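Local coordinates for aq_2013 protein (Aquifex aeolicus, PDB 2P6C) that is of unknown function but belongs to the uncharacterised UPF0047 (YjbQ) family and assembles as three copies of the chain, at residues 60-63 / 64-67. Numbering follows the deposited sequence.
Sequences HEDI and WEWL
Trp66 N bonds to Asp62 O at 2.8 Å. Leu67 N repeats the step on Ile63 O, also at 2.8 Å, and Glu65 N on Glu61 O at 3.1 Å, while the bond from Trp64 N to His60 O is weak at 3.3 Å. These are the i to i+4 bonds of an alpha helix, and the side chains rest on the same carbonyls. His60 O receives the indole of Trp64, whose CD1 comes to 3.0 Å, placed there because CG lies anti to its carbonyl carbon and folds back over the preceding turn (chi1 -73°). Leu67 CG likewise leans on Ile63 O.

On the flank turned to the second subunit Glu61 and Glu65, one turn apart, run against each other. Glu65 CD lies 3.7 Å from Glu61 CG, and the two OE2 atoms stand 3.2 Å apart with their carboxylate planes turned 76°, a pairing of like charges that probably costs energy unless a proton or nearby cation relieves it. Lys78 of the second subunit packs on Glu61 and makes a long, weak ion pair with Glu65. With an alanine here in place of Glu61 the CG methylene beside Glu65 CD is gone, and the Glu65 carboxylate would probably be freer to turn. Asp62 OD1 and OD2 accept hydrogen bonds from Lys78 N and His79 N of the second subunit, and Trp66 NE1 bonds to Leu70 O there.

Helix 57-70 thus lies between the second subunit and its own chain, with Ile63 and Trp64 on Leu18 of strand 17-20 and Leu67 against helix 87-96.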
# COMPACT_ATOMS: atom_id res chain seq x y z
N HIS A 60 16.46 -4.25 10.70
CA HIS A 60 15.56 -3.49 11.55
C HIS A 60 16.23 -2.18 11.89
O HIS A 60 15.58 -1.14 11.93
CB HIS A 60 15.24 -4.27 12.81
CG HIS A 60 14.45 -5.51 12.56
ND1 HIS A 60 14.10 -6.39 13.57
CD2 HIS A 60 13.93 -6.03 11.42
CE1 HIS A 60 13.42 -7.39 13.05
NE2 HIS A 60 13.30 -7.20 11.75
N GLU A 61 17.53 -2.23 12.15
CA GLU A 61 18.20 -0.98 12.48
C GLU A 61 18.27 -0.08 11.25
O GLU A 61 18.05 1.12 11.32
CB GLU A 61 19.62 -1.30 12.97
CG GLU A 61 20.50 -0.05 13.05
CD GLU A 61 21.57 -0.23 14.10
OE1 GLU A 61 21.75 -1.36 14.56
OE2 GLU A 61 22.23 0.74 14.45
N ASP A 62 18.53 -0.65 10.08
CA ASP A 62 18.58 0.15 8.86
C ASP A 62 17.26 0.89 8.61
O ASP A 62 17.23 2.02 8.15
CB ASP A 62 18.91 -0.73 7.64
CG ASP A 62 20.32 -1.32 7.72
OD1 ASP A 62 21.23 -0.60 8.15
OD2 ASP A 62 20.50 -2.47 7.31
N ILE A 63 16.13 0.22 8.90
CA ILE A 63 14.83 0.87 8.56
C ILE A 63 14.60 2.07 9.52
O ILE A 63 14.05 3.10 9.16
CB ILE A 63 13.62 -0.11 8.43
CG1 ILE A 63 13.44 -1.02 9.66
CG2 ILE A 63 13.79 -1.07 7.20
CD1 ILE A 63 11.98 -1.38 9.95
N TRP A 64 14.96 1.91 10.80
CA TRP A 64 14.78 3.07 11.65
C TRP A 64 15.66 4.24 11.18
O TRP A 64 15.21 5.38 11.12
CB TRP A 64 15.11 2.70 13.08
CG TRP A 64 14.03 1.84 13.64
CD1 TRP A 64 14.13 0.48 13.97
CD2 TRP A 64 12.67 2.23 13.94
NE1 TRP A 64 12.97 -0.03 14.44
CE2 TRP A 64 12.01 1.07 14.43
CE3 TRP A 64 11.97 3.41 13.83
CZ2 TRP A 64 10.68 1.13 14.80
CZ3 TRP A 64 10.64 3.46 14.20
CH2 TRP A 64 9.99 2.31 14.69
N GLU A 65 16.91 3.94 10.84
CA GLU A 65 17.82 4.99 10.39
C GLU A 65 17.31 5.64 9.08
O GLU A 65 17.32 6.86 8.92
CB GLU A 65 19.25 4.37 10.27
CG GLU A 65 19.82 3.85 11.63
CD GLU A 65 21.24 3.27 11.52
OE1 GLU A 65 21.62 2.83 10.44
OE2 GLU A 65 21.95 3.27 12.53
N TRP A 66 16.80 4.82 8.10
CA TRP A 66 16.24 5.32 6.83
C TRP A 66 14.97 6.16 7.04
O TRP A 66 14.79 7.24 6.49
CB TRP A 66 15.90 4.10 5.96
CG TRP A 66 15.33 4.46 4.64
CD1 TRP A 66 16.02 5.02 3.55
CD2 TRP A 66 13.99 4.16 4.16
NE1 TRP A 66 15.25 5.11 2.44
CE2 TRP A 66 13.94 4.57 2.80
CE3 TRP A 66 12.87 3.61 4.75
CZ2 TRP A 66 12.78 4.42 2.07
CZ3 TRP A 66 11.70 3.46 4.01
CH2 TRP A 66 11.66 3.87 2.67
N LEU A 67 14.07 5.61 7.89
CA LEU A 67 12.88 6.38 8.30
C LEU A 67 13.26 7.77 8.90
O LEU A 67 12.70 8.80 8.54
CB LEU A 67 12.08 5.54 9.32
CG LEU A 67 11.35 4.33 8.70
CD1 LEU A 67 10.45 3.61 9.71
CD2 LEU A 67 10.44 4.73 7.53